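Local coordinates for nucleoside-diphosphate sugar epimerase (SulA family) (Corynebacterium glutamicum, PDB 3OH8), which probably acts as an NAD-dependent nucleoside-diphosphate sugar epimerase of the SulA family, its substrate not being established, at residues 72-77 against 91-96; 7-12 against 127-132. One frame throughout, in Å; residues are numbered along the deposited sequence.

Contact 1 of 2, residues 72-77 against 91-96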
ATOM      1  N   GLY A  72     -18.775  -0.060 -18.149  1.00 21.34           N
ATOM      2  CA  GLY A  72     -19.381   0.051 -16.840  1.00 18.71           C
ATOM      3  C   GLY A  72     -19.811  -1.254 -16.195  1.00 23.45           C
ATOM      4  O   GLY A  72     -20.278  -1.229 -15.061  1.00 22.28           O
ATOM      5  N   SER A  73     -19.656  -2.380 -16.896  1.00 21.52           N
ATOM      6  CA  SER A  73     -20.167  -3.671 -16.404  1.00 21.58           C
ATOM      7  C   SER A  73     -19.158  -4.804 -16.457  1.00 16.13           C
ATOM      8  O   SER A  73     -19.252  -5.758 -15.684  1.00 19.00           O
ATOM      9  CB  SER A  73     -21.417  -4.118 -17.200  1.00 20.64           C
ATOM     10  OG  SER A  73     -22.468  -3.188 -17.041  1.00 31.93           O
ATOM     11  N   ARG A  74     -18.236  -4.743 -17.413  1.00 18.45           N
ATOM     12  CA  ARG A  74     -17.331  -5.859 -17.611  1.00 20.02           C
ATOM     13  C   ARG A  74     -16.059  -5.472 -18.335  1.00 23.71           C
ATOM     14  O   ARG A  74     -16.095  -4.695 -19.284  1.00 22.42           O
ATOM     15  CB  ARG A  74     -18.026  -6.982 -18.380  1.00 19.02           C
ATOM     16  CG  ARG A  74     -17.153  -8.212 -18.577  1.00 21.31           C
ATOM     17  CD  ARG A  74     -17.920  -9.320 -19.305  1.00 19.87           C
ATOM     18  NE  ARG A  74     -18.966  -9.902 -18.475  1.00 22.57           N
ATOM     19  CZ  ARG A  74     -19.710 -10.941 -18.838  1.00 28.43           C
ATOM     20  NH1 ARG A  74     -19.509 -11.515 -20.013  1.00 28.48           N
ATOM     21  NH2 ARG A  74     -20.649 -11.409 -18.028  1.00 26.79           N
ATOM     22  N   PHE A  75     -14.930  -5.998 -17.862  1.00 16.67           N
ATOM     23  CA  PHE A  75     -13.713  -6.009 -18.677  1.00 20.68           C
ATOM     24  C   PHE A  75     -13.012  -7.343 -18.497  1.00 18.02           C
ATOM     25  O   PHE A  75     -13.298  -8.064 -17.548  1.00 18.88           O
ATOM     26  CB  PHE A  75     -12.800  -4.801 -18.404  1.00 19.59           C
ATOM     27  CG  PHE A  75     -12.094  -4.838 -17.076  1.00 19.92           C
ATOM     28  CD1 PHE A  75     -12.667  -4.250 -15.954  1.00 21.47           C
ATOM     29  CD2 PHE A  75     -10.840  -5.423 -16.955  1.00 18.75           C
ATOM     30  CE1 PHE A  75     -12.001  -4.263 -14.726  1.00 24.24           C
ATOM     31  CE2 PHE A  75     -10.172  -5.443 -15.729  1.00 20.90           C
ATOM     32  CZ  PHE A  75     -10.751  -4.864 -14.616  1.00 15.72           C
ATOM     33  N   THR A  76     -12.134  -7.703 -19.424  1.00 15.86           N
ATOM     34  CA  THR A  76     -11.557  -9.049 -19.411  1.00 17.57           C
ATOM     35  C   THR A  76     -10.049  -8.997 -19.661  1.00 20.06           C
ATOM     36  O   THR A  76      -9.600  -8.301 -20.577  1.00 22.33           O
ATOM     37  CB  THR A  76     -12.230  -9.948 -20.493  1.00 21.11           C
ATOM     38  OG1 THR A  76     -13.633 -10.088 -20.213  1.00 19.88           O
ATOM     39  CG2 THR A  76     -11.600 -11.331 -20.515  1.00 23.32           C
ATOM     40  N   ASP A  77      -9.270  -9.708 -18.844  1.00 24.04           N
ATOM     41  CA  ASP A  77      -7.814  -9.790 -19.047  1.00 27.10           C
ATOM     42  C   ASP A  77      -7.483 -11.113 -19.718  1.00 28.53           C
ATOM     43  O   ASP A  77      -7.999 -12.148 -19.313  1.00 26.65           O
ATOM     44  CB  ASP A  77      -7.035  -9.748 -17.717  1.00 24.96           C
ATOM     45  CG  ASP A  77      -7.377  -8.556 -16.862  1.00 24.86           C
ATOM     46  OD1 ASP A  77      -7.483  -7.433 -17.390  1.00 26.25           O
ATOM     47  OD2 ASP A  77      -7.521  -8.743 -15.636  1.00 28.53           O
ATOM     48  N   ARG A  91      -7.502 -16.333 -18.610  1.00 24.32           N
ATOM     49  CA  ARG A  91      -8.592 -15.452 -19.018  1.00 25.37           C
ATOM     50  C   ARG A  91      -9.407 -15.017 -17.796  1.00 24.59           C
ATOM     51  O   ARG A  91     -10.059 -15.835 -17.154  1.00 23.98           O
ATOM     52  CB  ARG A  91      -9.476 -16.150 -20.056  1.00 33.42           C
ATOM     53  CG  ARG A  91     -10.260 -15.210 -20.951  1.00 42.68           C
ATOM     54  CD  ARG A  91     -10.767 -15.933 -22.212  1.00 47.48           C
ATOM     55  NE  ARG A  91     -11.499 -15.032 -23.097  1.00 50.54           N
ATOM     56  CZ  ARG A  91     -12.806 -14.808 -23.008  1.00 61.94           C
ATOM     57  NH1 ARG A  91     -13.525 -15.428 -22.076  1.00 65.24           N
ATOM     58  NH2 ARG A  91     -13.395 -13.966 -23.847  1.00 66.40           N
ATOM     59  N   HIS A  92      -9.373 -13.722 -17.491  1.00 21.11           N
ATOM     60  CA  HIS A  92      -9.953 -13.206 -16.257  1.00 16.30           C
ATOM     61  C   HIS A  92     -11.080 -12.236 -16.590  1.00 17.63           C
ATOM     62  O   HIS A  92     -10.839 -11.134 -17.080  1.00 21.58           O
ATOM     63  CB  HIS A  92      -8.849 -12.511 -15.436  1.00 17.61           C
ATOM     64  CG  HIS A  92      -9.300 -12.023 -14.087  1.00 22.07           C
ATOM     65  ND1 HIS A  92     -10.616 -11.994 -13.702  1.00 22.90           N
ATOM     66  CD2 HIS A  92      -8.578 -11.543 -13.042  1.00 18.12           C
ATOM     67  CE1 HIS A  92     -10.701 -11.506 -12.468  1.00 22.39           C
ATOM     68  NE2 HIS A  92      -9.485 -11.232 -12.049  1.00 26.10           N
ATOM     69  N   VAL A  93     -12.319 -12.656 -16.345  1.00 18.30           N
ATOM     70  CA  VAL A  93     -13.464 -11.784 -16.557  1.00 19.23           C
ATOM     71  C   VAL A  93     -13.840 -11.074 -15.246  1.00 17.23           C
ATOM     72  O   VAL A  93     -13.992 -11.717 -14.204  1.00 19.01           O
ATOM     73  CB  VAL A  93     -14.695 -12.570 -17.074  1.00 19.41           C
ATOM     74  CG1 VAL A  93     -15.887 -11.631 -17.242  1.00 16.26           C
ATOM     75  CG2 VAL A  93     -14.372 -13.275 -18.394  1.00 19.44           C
ATOM     76  N   HIS A  94     -13.978  -9.751 -15.312  1.00 15.55           N
ATOM     77  CA  HIS A  94     -14.360  -8.930 -14.160  1.00 15.68           C
ATOM     78  C   HIS A  94     -15.753  -8.385 -14.439  1.00 14.98           C
ATOM     79  O   HIS A  94     -15.919  -7.546 -15.321  1.00 17.18           O
ATOM     80  CB  HIS A  94     -13.424  -7.721 -13.986  1.00 13.01           C
ATOM     81  CG  HIS A  94     -11.966  -8.052 -13.992  1.00 16.12           C
ATOM     82  ND1 HIS A  94     -11.160  -7.928 -12.877  1.00 19.40           N
ATOM     83  CD2 HIS A  94     -11.143  -8.453 -15.000  1.00 20.04           C
ATOM     84  CE1 HIS A  94      -9.917  -8.254 -13.189  1.00 20.14           C
ATOM     85  NE2 HIS A  94      -9.883  -8.578 -14.468  1.00 21.44           N
ATOM     86  N   ASN A  95     -16.739  -8.850 -13.682  1.00 16.01           N
ATOM     87  CA  ASN A  95     -18.136  -8.465 -13.902  1.00 17.49           C
ATOM     88  C   ASN A  95     -18.676  -7.630 -12.742  1.00 19.68           C
ATOM     89  O   ASN A  95     -18.460  -7.965 -11.576  1.00 18.89           O
ATOM     90  CB  ASN A  95     -18.995  -9.714 -14.075  1.00 15.01           C
ATOM     91  CG  ASN A  95     -20.344  -9.420 -14.707  1.00 22.46           C
ATOM     92  OD1 ASN A  95     -21.374  -9.376 -14.025  1.00 24.86           O
ATOM     93  ND2 ASN A  95     -20.345  -9.226 -16.014  1.00 15.32           N
ATOM     94  N   PHE A  96     -19.389  -6.554 -13.066  1.00 18.67           N
ATOM     95  CA  PHE A  96     -19.903  -5.626 -12.061  1.00 15.70           C
ATOM     96  C   PHE A  96     -21.416  -5.471 -12.211  1.00 18.25           C
ATOM     97  O   PHE A  96     -21.880  -4.991 -13.244  1.00 16.81           O
ATOM     98  CB  PHE A  96     -19.285  -4.245 -12.271  1.00 17.46           C
ATOM     99  CG  PHE A  96     -17.779  -4.216 -12.182  1.00 19.90           C
ATOM    100  CD1 PHE A  96     -16.997  -4.659 -13.241  1.00 14.62           C
ATOM    101  CD2 PHE A  96     -17.152  -3.710 -11.053  1.00 20.99           C
ATOM    102  CE1 PHE A  96     -15.607  -4.604 -13.173  1.00 14.78           C
ATOM    103  CE2 PHE A  96     -15.771  -3.658 -10.971  1.00 19.76           C
ATOM    104  CZ  PHE A  96     -14.995  -4.112 -12.030  1.00 19.34           C
TER
HETATM  105  O   HOH W   1     -24.016  -4.443 -14.847  1.00 29.67           O
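His94 lies over the ring of Phe75, its partner in an antiparallel hydrogen-bonded pair, and reaches Asp77 with its tip. His94 CB makes a CH-pi contact with one face, 4.0 Å from the Phe75 centroid. A chi1 of -50° sets His94 CG anti to the carbonyl carbon and over that face, toward its rim. The rings form an offset stack, planes 15° apart: Phe75 CZ lies 3.5 Å from both His94 CG and His94 ND1, and His94 CD2 is 3.2 Å from Phe75 CE2. At the tip, His94 NE2 donates to Asp77 OD2 at 2.6 Å, the acceptor near the imidazole plane but approached from above the carboxylate plane; His94 CE1 is 3.5 Å from Asp77 OD2. The opposite face of His94 meets His92 CE1, sandwiching the imidazole. Backbone bonds in both directions pair Phe75 with His94 and Asp77 with His92.

On the other face of the sheet, Val93 CG1 packs over the Arg74 guanidinium, 3.7 Å from Arg74 NE, and Arg74 NH1 forms a salt bridge with Glu492. Helix 13-21 lies against Phe75 and Phe96, the Phe96 ring meeting Trp17 edge-to-face. Strands 74-78 and 91-99 are neighbours in a seven-stranded antiparallel sheet fitting the helix-grip (Bet v 1-like) fold.

Contact 2 of 2, residues 7-12 against 127-132; sequences HFIPFP and TQLIED
Ile9 meets two consecutive residues of the helix, Leu129 and Ile130, with the tip of its longer branch. Ile9 CD1 lies 3.7 Å from Leu129 CD1, the two side chains crossing at about a right angle, and 4.0 Å from Ile130 CB, the side chains of Ile9 and Ile130 running past one another in opposing senses. Ile9 CG1, anti to the carbonyl carbon (chi1 -59°), also comes within 3.9 Å of Leu129 CD1. The methyl Leu129 CD1 further approaches the edge of the His7 imidazole, 4.3 Å from His7 CE1. Beyond the strand end, Pro10 and the ring edge of Phe11 face Ile130 CD1, whose modelled position is doubtful because it sits too close to Pro10 CD.

In the next shell, Pro10 centres an inverse gamma turn, closed by a weak bond from Phe11 N to Ile9 O. Beyond the turn, the Phe11 ring has Ile9 CG2 in plane at its edge. Backbone hydrogen bonds pair His7 with Ile105 and Ile9 with Thr103, holding the strand to its neighbour.

Farther out, Val16 of helix 13-21 and Leu133 touch Ile9, while Leu129 rests on Ile105, Trp19 and His20. Asp132 of helix 119-139 forms salt bridges with Arg28 and Arg428. The helix thus packs against edge strand 3-9, strand 102-110 and helix 13-21.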
ATOM      1  N   HIS A   7     -18.010 -11.027  -4.729  1.00 14.80           N
ATOM      2  CA  HIS A   7     -17.914 -10.271  -3.478  1.00 15.95           C
ATOM      3  C   HIS A   7     -18.634  -8.935  -3.586  1.00 17.58           C
ATOM      4  O   HIS A   7     -18.652  -8.304  -4.646  1.00 16.27           O
ATOM      5  CB  HIS A   7     -16.448 -10.067  -3.058  1.00 17.95           C
ATOM      6  CG  HIS A   7     -15.623  -9.299  -4.048  1.00 17.17           C
ATOM      7  ND1 HIS A   7     -15.071  -8.069  -3.767  1.00 23.06           N
ATOM      8  CD2 HIS A   7     -15.234  -9.603  -5.312  1.00 11.82           C
ATOM      9  CE1 HIS A   7     -14.379  -7.643  -4.812  1.00 18.10           C
ATOM     10  NE2 HIS A   7     -14.465  -8.557  -5.761  1.00 20.12           N
ATOM     11  N   PHE A   8     -19.231  -8.509  -2.480  1.00 15.08           N
ATOM     12  CA  PHE A   8     -20.009  -7.280  -2.451  1.00 16.14           C
ATOM     13  C   PHE A   8     -19.179  -6.083  -1.993  1.00 19.12           C
ATOM     14  O   PHE A   8     -18.442  -6.165  -1.015  1.00 15.63           O
ATOM     15  CB  PHE A   8     -21.189  -7.451  -1.492  1.00 16.78           C
ATOM     16  CG  PHE A   8     -22.014  -6.213  -1.323  1.00 18.61           C
ATOM     17  CD1 PHE A   8     -22.864  -5.789  -2.341  1.00 18.32           C
ATOM     18  CD2 PHE A   8     -21.961  -5.484  -0.140  1.00 21.20           C
ATOM     19  CE1 PHE A   8     -23.633  -4.642  -2.193  1.00 18.95           C
ATOM     20  CE2 PHE A   8     -22.729  -4.335   0.021  1.00 21.71           C
ATOM     21  CZ  PHE A   8     -23.563  -3.912  -1.006  1.00 21.38           C
ATOM     22  N   ILE A   9     -19.327  -4.964  -2.691  1.00 18.33           N
ATOM     23  CA  ILE A   9     -18.623  -3.732  -2.352  1.00 16.53           C
ATOM     24  C   ILE A   9     -19.679  -2.684  -2.031  1.00 19.09           C
ATOM     25  O   ILE A   9     -20.525  -2.389  -2.880  1.00 16.29           O
ATOM     26  CB  ILE A   9     -17.795  -3.225  -3.548  1.00 13.74           C
ATOM     27  CG1 ILE A   9     -16.766  -4.280  -3.990  1.00 19.00           C
ATOM     28  CG2 ILE A   9     -17.098  -1.906  -3.204  1.00 12.15           C
ATOM     29  CD1 ILE A   9     -15.681  -4.537  -2.978  1.00 24.46           C
ATOM     30  N   PRO A  10     -19.645  -2.121  -0.809  1.00 19.48           N
ATOM     31  CA  PRO A  10     -20.717  -1.210  -0.395  1.00 16.19           C
ATOM     32  C   PRO A  10     -20.534   0.187  -0.974  1.00 18.49           C
ATOM     33  O   PRO A  10     -20.579   1.162  -0.234  1.00 19.66           O
ATOM     34  CB  PRO A  10     -20.572  -1.175   1.129  1.00 19.52           C
ATOM     35  CG  PRO A  10     -19.079  -1.342   1.354  1.00 19.92           C
ATOM     36  CD  PRO A  10     -18.603  -2.265   0.233  1.00 13.64           C
ATOM     37  N   PHE A  11     -20.335   0.272  -2.285  1.00 17.70           N
ATOM     38  CA  PHE A  11     -20.219   1.550  -2.979  1.00 16.66           C
ATOM     39  C   PHE A  11     -20.894   1.415  -4.346  1.00 14.17           C
ATOM     40  O   PHE A  11     -20.951   0.318  -4.887  1.00 14.40           O
ATOM     41  CB  PHE A  11     -18.746   1.955  -3.120  1.00 14.94           C
ATOM     42  CG  PHE A  11     -18.101   2.298  -1.808  1.00 17.83           C
ATOM     43  CD1 PHE A  11     -18.313   3.537  -1.229  1.00 19.87           C
ATOM     44  CD2 PHE A  11     -17.336   1.362  -1.125  1.00 12.71           C
ATOM     45  CE1 PHE A  11     -17.757   3.844  -0.011  1.00 22.47           C
ATOM     46  CE2 PHE A  11     -16.767   1.665   0.097  1.00 17.20           C
ATOM     47  CZ  PHE A  11     -16.980   2.906   0.659  1.00 19.42           C
ATOM     48  N   PRO A  12     -21.407   2.528  -4.895  1.00 16.66           N
ATOM     49  CA  PRO A  12     -22.136   2.539  -6.173  1.00 21.15           C
ATOM     50  C   PRO A  12     -21.298   1.964  -7.310  1.00 20.22           C
ATOM     51  O   PRO A  12     -20.094   2.216  -7.359  1.00 21.60           O
ATOM     52  CB  PRO A  12     -22.390   4.029  -6.417  1.00 22.37           C
ATOM     53  CG  PRO A  12     -22.380   4.638  -5.045  1.00 23.29           C
ATOM     54  CD  PRO A  12     -21.336   3.867  -4.280  1.00 17.62           C
ATOM     55  N   THR A 127     -10.292  -7.911  -0.456  1.00 14.83           N
ATOM     56  CA  THR A 127     -10.042  -7.102   0.742  1.00 18.72           C
ATOM     57  C   THR A 127      -9.399  -5.763   0.378  1.00 13.03           C
ATOM     58  O   THR A 127      -9.765  -4.723   0.920  1.00 15.44           O
ATOM     59  CB  THR A 127      -9.182  -7.847   1.809  1.00 16.29           C
ATOM     60  OG1 THR A 127      -7.952  -8.290   1.224  1.00 16.46           O
ATOM     61  CG2 THR A 127      -9.938  -9.067   2.327  1.00 23.09           C
ATOM     62  N   GLN A 128      -8.446  -5.787  -0.540  1.00 15.95           N
ATOM     63  CA  GLN A 128      -7.721  -4.567  -0.884  1.00 12.60           C
ATOM     64  C   GLN A 128      -8.648  -3.545  -1.521  1.00 13.31           C
ATOM     65  O   GLN A 128      -8.596  -2.358  -1.204  1.00 16.58           O
ATOM     66  CB  GLN A 128      -6.547  -4.866  -1.826  1.00 12.21           C
ATOM     67  CG  GLN A 128      -5.627  -3.665  -2.056  1.00 12.05           C
ATOM     68  CD  GLN A 128      -4.738  -3.381  -0.850  1.00 17.45           C
ATOM     69  OE1 GLN A 128      -4.606  -4.211   0.053  1.00 21.38           O
ATOM     70  NE2 GLN A 128      -4.094  -2.233  -0.855  1.00 19.95           N
ATOM     71  N   LEU A 129      -9.489  -4.001  -2.437  1.00 12.36           N
ATOM     72  CA  LEU A 129     -10.455  -3.117  -3.081  1.00 14.53           C
ATOM     73  C   LEU A 129     -11.371  -2.477  -2.057  1.00 11.30           C
ATOM     74  O   LEU A 129     -11.580  -1.254  -2.066  1.00 15.42           O
ATOM     75  CB  LEU A 129     -11.337  -3.912  -4.061  1.00 15.39           C
ATOM     76  CG  LEU A 129     -11.869  -3.195  -5.307  1.00 22.68           C
ATOM     77  CD1 LEU A 129     -13.316  -3.610  -5.653  1.00 19.01           C
ATOM     78  CD2 LEU A 129     -11.738  -1.695  -5.225  1.00 18.18           C
ATOM     79  N   ILE A 130     -11.959  -3.305  -1.196  1.00 13.12           N
ATOM     80  CA  ILE A 130     -12.944  -2.796  -0.252  1.00 17.30           C
ATOM     81  C   ILE A 130     -12.279  -1.846   0.747  1.00 18.12           C
ATOM     82  O   ILE A 130     -12.823  -0.786   1.066  1.00 13.09           O
ATOM     83  CB  ILE A 130     -13.753  -3.937   0.461  1.00 21.99           C
ATOM     84  CG1 ILE A 130     -14.919  -3.347   1.245  1.00 31.72           C
ATOM     85  CG2 ILE A 130     -12.890  -4.727   1.432  1.00 22.95           C
ATOM     86  CD1 ILE A 130     -15.515  -2.136   0.597  1.00 41.09           C
ATOM     87  N   GLU A 131     -11.081  -2.196   1.203  1.00 17.71           N
ATOM     88  CA  GLU A 131     -10.402  -1.334   2.166  1.00 14.88           C
ATOM     89  C   GLU A 131      -9.988  -0.018   1.522  1.00 13.94           C
ATOM     90  O   GLU A 131     -10.113   1.039   2.134  1.00 12.81           O
ATOM     91  CB  GLU A 131      -9.217  -2.039   2.821  1.00 14.12           C
ATOM     92  CG  GLU A 131      -9.635  -3.244   3.640  1.00 17.85           C
ATOM     93  CD  GLU A 131     -10.581  -2.885   4.788  1.00 30.48           C
ATOM     94  OE1 GLU A 131     -10.485  -1.756   5.319  1.00 26.33           O
ATOM     95  OE2 GLU A 131     -11.418  -3.737   5.162  1.00 36.66           O
ATOM     96  N   ASP A 132      -9.523  -0.083   0.279  1.00 12.52           N
ATOM     97  CA  ASP A 132      -9.151   1.136  -0.448  1.00 11.08           C
ATOM     98  C   ASP A 132     -10.314   2.107  -0.590  1.00 16.07           C
ATOM     99  O   ASP A 132     -10.166   3.305  -0.365  1.00 16.01           O
ATOM    100  CB  ASP A 132      -8.618   0.794  -1.838  1.00 10.92           C
ATOM    101  CG  ASP A 132      -7.106   0.680  -1.861  1.00 16.40           C
ATOM    102  OD1 ASP A 132      -6.523   0.411  -0.789  1.00 15.94           O
ATOM    103  OD2 ASP A 132      -6.509   0.858  -2.941  1.00 16.14           O
TER

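In the fold
Contacts 1 and 2 belong to the same seven-stranded antiparallel sheet, with centres 16 Å apart and nearest atoms about 6 Å apart, so they do not touch. Contact 1 joins two interior strands; contact 2 joins outermost strand 3-9 to the long helix 119-139. Between strands 3-9 and 91-99 lies 102-110, which hydrogen-bonds to both. In sequence, both segments of contact 1 fall between the two segments of contact 2. Helix 13-21 reaches both contacts, and helix 119-139 also brings Phe122 to His92. Contact 2 thus ties the first strand of the sheet to the helix that follows its last strand, while contact 1 pairs strands in the sheet's interior.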